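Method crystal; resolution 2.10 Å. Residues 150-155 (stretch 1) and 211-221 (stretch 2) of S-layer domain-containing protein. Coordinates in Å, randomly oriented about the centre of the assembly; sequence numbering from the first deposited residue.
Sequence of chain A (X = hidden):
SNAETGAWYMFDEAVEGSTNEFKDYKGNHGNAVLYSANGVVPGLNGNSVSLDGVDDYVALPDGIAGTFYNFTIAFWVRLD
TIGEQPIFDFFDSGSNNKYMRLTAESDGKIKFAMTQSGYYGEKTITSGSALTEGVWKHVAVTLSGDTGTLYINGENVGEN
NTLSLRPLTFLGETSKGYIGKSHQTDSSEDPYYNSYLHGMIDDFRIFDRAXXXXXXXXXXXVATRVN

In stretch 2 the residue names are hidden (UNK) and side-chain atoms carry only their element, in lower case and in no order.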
ATOM      1  N   LEU A 150       8.500  -4.256  -7.916  1.00 59.21           N
ATOM      2  CA  LEU A 150       8.633  -3.056  -7.115  1.00 55.56           C
ATOM      3  C   LEU A 150       8.822  -3.442  -5.692  1.00 59.04           C
ATOM      4  O   LEU A 150       8.099  -4.321  -5.172  1.00 60.69           O
ATOM      5  CB  LEU A 150       7.368  -2.222  -7.156  1.00 58.72           C
ATOM      6  CG  LEU A 150       7.165  -1.379  -8.389  1.00 61.02           C
ATOM      7  CD1 LEU A 150       5.767  -0.769  -8.409  1.00 62.75           C
ATOM      8  CD2 LEU A 150       8.243  -0.309  -8.415  1.00 60.72           C
ATOM      9  N   TYR A 151       9.735  -2.731  -5.044  1.00 59.85           N
ATOM     10  CA  TYR A 151      10.022  -2.915  -3.643  1.00 62.66           C
ATOM     11  C   TYR A 151      10.043  -1.589  -2.891  1.00 65.82           C
ATOM     12  O   TYR A 151      10.605  -0.591  -3.383  1.00 55.40           O
ATOM     13  CB  TYR A 151      11.414  -3.498  -3.442  1.00 62.94           C
ATOM     14  CG  TYR A 151      11.651  -4.875  -3.963  1.00 61.62           C
ATOM     15  CD1 TYR A 151      12.074  -5.096  -5.273  1.00 56.80           C
ATOM     16  CD2 TYR A 151      11.542  -5.961  -3.114  1.00 66.73           C
ATOM     17  CE1 TYR A 151      12.325  -6.373  -5.733  1.00 56.29           C
ATOM     18  CE2 TYR A 151      11.774  -7.232  -3.564  1.00 61.94           C
ATOM     19  CZ  TYR A 151      12.164  -7.440  -4.855  1.00 60.56           C
ATOM     20  OH  TYR A 151      12.406  -8.724  -5.220  1.00 57.87           O
ATOM     21  N   ILE A 152       9.453  -1.597  -1.690  1.00 59.67           N
ATOM     22  CA  ILE A 152       9.509  -0.473  -0.757  1.00 64.68           C
ATOM     23  C   ILE A 152      10.122  -1.058   0.512  1.00 69.52           C
ATOM     24  O   ILE A 152       9.669  -2.079   0.984  1.00 62.69           O
ATOM     25  CB  ILE A 152       8.142   0.122  -0.437  1.00 69.69           C
ATOM     26  CG1 ILE A 152       7.555   0.771  -1.697  1.00 74.28           C
ATOM     27  CG2 ILE A 152       8.296   1.163   0.669  1.00 68.48           C
ATOM     28  CD1 ILE A 152       6.168   1.342  -1.516  1.00 78.72           C
ATOM     29  N   ASN A 153      11.173  -0.436   1.029  1.00 67.88           N
ATOM     30  CA  ASN A 153      11.918  -0.993   2.164  1.00 72.79           C
ATOM     31  C   ASN A 153      12.130  -2.504   2.107  1.00 73.58           C
ATOM     32  O   ASN A 153      11.991  -3.192   3.112  1.00 80.32           O
ATOM     33  CB  ASN A 153      11.272  -0.600   3.486  1.00 75.10           C
ATOM     34  CG  ASN A 153      11.331   0.883   3.723  1.00 71.43           C
ATOM     35  OD1 ASN A 153      12.382   1.507   3.561  1.00 66.48           O
ATOM     36  ND2 ASN A 153      10.209   1.458   4.113  1.00 68.93           N
ATOM     37  N   GLY A 154      12.444  -3.020   0.923  1.00 70.20           N
ATOM     38  CA  GLY A 154      12.773  -4.443   0.754  1.00 73.91           C
ATOM     39  C   GLY A 154      11.622  -5.425   0.726  1.00 73.98           C
ATOM     40  O   GLY A 154      11.848  -6.641   0.758  1.00 59.57           O
ATOM     41  N   GLU A 155      10.405  -4.884   0.652  1.00 74.09           N
ATOM     42  CA  GLU A 155       9.185  -5.658   0.586  1.00 71.48           C
ATOM     43  C   GLU A 155       8.604  -5.542  -0.801  1.00 65.97           C
ATOM     44  O   GLU A 155       8.501  -4.456  -1.347  1.00 69.82           O
ATOM     45  CB  GLU A 155       8.171  -5.136   1.602  1.00 79.63           C
ATOM     46  CG  GLU A 155       6.715  -5.446   1.257  1.00 84.20           C
ATOM     47  CD  GLU A 155       5.735  -4.735   2.176  1.00 90.43           C
ATOM     48  OE1 GLU A 155       6.018  -4.639   3.391  1.00 94.38           O
ATOM     49  OE2 GLU A 155       4.676  -4.281   1.692  1.00 80.04           O
ATOM     50  N   UNK A 211      18.576  -7.946  -8.550  1.00 57.08           N
ATOM     51  CA  UNK A 211      18.896  -8.432  -7.221  1.00 57.66           C
ATOM     52  C   UNK A 211      17.717  -9.259  -6.683  1.00 61.83           C
ATOM     53  O   UNK A 211      16.579  -9.085  -7.135  1.00 57.91           O
ATOM     54  c   UNK A 211      19.211  -7.291  -6.269  1.00 55.57           C
ATOM     55  c   UNK A 211      21.096  -6.196  -7.622  1.00 60.62           C
ATOM     56  c   UNK A 211      20.757  -5.701  -5.209  1.00 53.06           C
ATOM     57  c   UNK A 211      20.646  -6.774  -6.270  1.00 54.15           C
ATOM     58  N   UNK A 212      18.014 -10.181  -5.768  1.00 58.89           N
ATOM     59  CA  UNK A 212      17.004 -11.024  -5.121  1.00 61.97           C
ATOM     60  C   UNK A 212      16.382 -10.204  -4.029  1.00 67.27           C
ATOM     61  O   UNK A 212      16.927  -9.158  -3.650  1.00 65.86           O
ATOM     62  o   UNK A 212      18.396 -11.637  -3.320  1.00 64.51           O
ATOM     63  c   UNK A 212      17.687 -12.190  -4.417  1.00 60.29           C
ATOM     64  N   UNK A 213      15.314 -10.726  -3.423  1.00 71.28           N
ATOM     65  CA  UNK A 213      14.615  -9.969  -2.396  1.00 69.00           C
ATOM     66  C   UNK A 213      15.498  -9.678  -1.164  1.00 71.89           C
ATOM     67  O   UNK A 213      15.557  -8.527  -0.701  1.00 62.46           O
ATOM     68  c   UNK A 213      13.314 -10.650  -2.010  1.00 78.72           C
ATOM     69  N   UNK A 214      16.205 -10.668  -0.625  1.00 76.47           N
ATOM     70  CA  UNK A 214      17.022 -10.349   0.561  1.00 82.46           C
ATOM     71  C   UNK A 214      18.234  -9.477   0.168  1.00 79.71           C
ATOM     72  O   UNK A 214      18.762  -8.714   0.999  1.00 72.62           O
ATOM     73  c   UNK A 214      18.273 -12.535   0.759  1.00 95.21           C
ATOM     74  c   UNK A 214      17.356 -11.571   1.432  1.00 95.66           C
ATOM     75  o   UNK A 214      19.047 -13.154   1.497  1.00 95.06           O
ATOM     76  o   UNK A 214      18.220 -12.678  -0.484  1.00 95.41           O
ATOM     77  N   UNK A 215      18.654  -9.546  -1.099  1.00 74.79           N
ATOM     78  CA  UNK A 215      19.669  -8.615  -1.556  1.00 72.17           C
ATOM     79  C   UNK A 215      19.064  -7.217  -1.435  1.00 64.13           C
ATOM     80  O   UNK A 215      19.671  -6.301  -0.852  1.00 63.43           O
ATOM     81  c   UNK A 215      21.615 -10.321  -4.387  1.00 78.21           C
ATOM     82  o   UNK A 215      20.809 -10.582  -5.302  1.00 83.19           O
ATOM     83  c   UNK A 215      20.131  -8.917  -2.971  1.00 75.50           C
ATOM     84  o   UNK A 215      22.839 -10.251  -4.549  1.00 81.79           O
ATOM     85  c   UNK A 215      21.097 -10.076  -3.006  1.00 76.27           C
ATOM     86  N   UNK A 216      17.834  -7.066  -1.927  1.00 60.82           N
ATOM     87  CA  UNK A 216      17.130  -5.794  -1.788  1.00 59.89           C
ATOM     88  C   UNK A 216      17.025  -5.386  -0.318  1.00 64.68           C
ATOM     89  O   UNK A 216      17.353  -4.228   0.026  1.00 57.40           O
ATOM     90  c   UNK A 216      15.905  -5.988  -4.007  1.00 66.08           C
ATOM     91  c   UNK A 216      16.867  -4.996  -4.630  1.00 65.69           C
ATOM     92  c   UNK A 216      15.741  -5.820  -2.491  1.00 69.21           C
ATOM     93  c   UNK A 216      14.971  -4.528  -2.238  1.00 73.74           C
ATOM     94  N   UNK A 217      16.610  -6.336   0.552  1.00 66.06           N
ATOM     95  CA  UNK A 217      16.505  -6.064   1.980  1.00 64.15           C
ATOM     96  C   UNK A 217      17.797  -5.441   2.499  1.00 64.64           C
ATOM     97  O   UNK A 217      17.781  -4.390   3.161  1.00 61.55           O
ATOM     98  c   UNK A 217      14.700  -9.304   3.244  1.00 91.02           C
ATOM     99  n   UNK A 217      12.263  -9.210   2.620  1.00 90.75           N
ATOM    100  c   UNK A 217      13.471 -10.079   2.776  1.00 95.87           C
ATOM    101  c   UNK A 217      14.889  -8.020   2.429  1.00 75.58           C
ATOM    102  c   UNK A 217      16.217  -7.356   2.759  1.00 73.01           C
ATOM    103  N   UNK A 218      18.924  -6.075   2.176  1.00 69.20           N
ATOM    104  CA  UNK A 218      20.226  -5.606   2.671  1.00 69.92           C
ATOM    105  C   UNK A 218      20.507  -4.143   2.256  1.00 71.36           C
ATOM    106  O   UNK A 218      21.037  -3.378   3.066  1.00 68.21           O
ATOM    107  c   UNK A 218      21.376  -6.615   2.375  1.00 73.27           C
ATOM    108  c   UNK A 218      21.154  -7.951   3.092  1.00 69.36           C
ATOM    109  o   UNK A 218      21.456  -6.868   0.974  1.00 91.78           O
ATOM    110  N   UNK A 219      20.123  -3.725   1.033  1.00 69.62           N
ATOM    111  CA  UNK A 219      20.250  -2.304   0.667  1.00 66.06           C
ATOM    112  C   UNK A 219      19.346  -1.426   1.531  1.00 74.37           C
ATOM    113  O   UNK A 219      19.740  -0.331   1.974  1.00 75.54           O
ATOM    114  c   UNK A 219      20.168  -2.165  -3.192  1.00 73.19           C
ATOM    115  c   UNK A 219      20.668  -2.704  -1.848  1.00 71.53           C
ATOM    116  c   UNK A 219      22.149  -2.406  -1.639  1.00 77.92           C
ATOM    117  c   UNK A 219      19.844  -2.049  -0.767  1.00 68.94           C
ATOM    118  N   UNK A 220      18.124  -1.901   1.757  1.00 71.64           N
ATOM    119  CA  UNK A 220      17.168  -1.196   2.613  1.00 83.75           C
ATOM    120  C   UNK A 220      17.541  -1.158   4.124  1.00 88.63           C
ATOM    121  O   UNK A 220      16.748  -0.675   4.931  1.00 98.47           O
ATOM    122  c   UNK A 220      15.778  -1.793   2.438  1.00 81.48           C
ATOM    123  N   UNK A 221      18.717  -1.655   4.513  1.00 87.71           N
ATOM    124  CA  UNK A 221      19.161  -1.613   5.919  1.00 85.68           C
ATOM    125  C   UNK A 221      19.876  -0.287   6.214  1.00 84.41           C
ATOM    126  O   UNK A 221      19.752   0.269   7.303  1.00 93.31           O
ATOM    127  o   UNK A 221      19.617  -3.981   5.705  1.00 83.52           O
ATOM    128  c   UNK A 221      20.136  -2.753   6.180  1.00 81.30           C
TER

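Position 211 carries four carbons, forked at the second, and they make no contact with stretch 1. That pattern is leucine, Leu211, buried but turned sideways to this contact.

Position 212 has one carbon and then one oxygen, pointing away from the strand: Ser212. It sits at the N-cap position, right before the helix.

Position 213 has a single carbon, which lies 3.9 Å from Tyr151 OH and 4.1 Å from Tyr151 CE2, while the CA of 213 is 3.8 Å from Tyr151 OH. This is Ala213; the hydroxyl end of Tyr151 lies against the first turn of the helix.

At 214, two carbons, the second bearing two oxygens, spell Asp214 (asparagine would look alike by shape, but the oxygens are marked). It points away, and its OD1 accepts a hydrogen bond from Ser212 OG at 3.0 Å, tying the start of the helix together.

Position 215 shows three carbons, the third with two oxygens: Glu215. Out of reach of stretch 1, it folds back so that OE1 accepts from Ser212 N at 2.9 Å, nearly straight at 171°.

Position 216 has four carbons, forked at the first, with one arm two carbons long. The side chain points toward the strand, with the first carbon of the long arm over the face of the Tyr151 ring and the short arm against both that ring and Gly154. This is Ile216. Its CG1 stands 4.0 Å from the centroid of the Tyr151 ring and only 11° off the normal, a CH-pi contact; its CG2 reaches Tyr151 CG at 3.8 Å and Gly154 CA at 3.7 Å, bridging ring and turn.

Position 217 is a row of four carbons ending in nitrogen. The chain leaves sideways, yet its end comes nearer, bringing the terminal nitrogen to Gly154 O; hence Lys217, whose NZ donates to Gly154 O at 3.2 Å.

Position 218 has one carbon carrying an oxygen and a carbon: Thr218. It makes no contact with stretch 1, and its OG1 donates to Glu215 O at 2.6 Å.

Four carbons forked at the second identify 219 as Leu219, also out of reach.

The lone carbon at 220 points toward the turn and lies 3.7 Å from Asn153 C and 3.9 Å from Gly154 N. This is Ala220.

Position 221, one carbon then one oxygen, is Ser221, beyond the contact.

The contact thus joins a helix to a strand and its type I' turn, burying 312 Å². Positions 213, 216, 217 and 220 supply nearly all of the helical side, a helix-face spacing carried one residue past the helix end, to Ala220. Gly154 allows the close approach: its CA is 4.2 Å from Lys217 CA, its positive phi suits glycine, and an ideal CB would stand just 3.0 Å from Lys217 CA. Packing of Tyr151 against Ile216 and Ala213 fills one end, Ala220 fits against the turn, and one lysine hydrogen bond serves a turn carbonyl at the margin.

Stretch 2 (211-221) LSADEIKTLAS
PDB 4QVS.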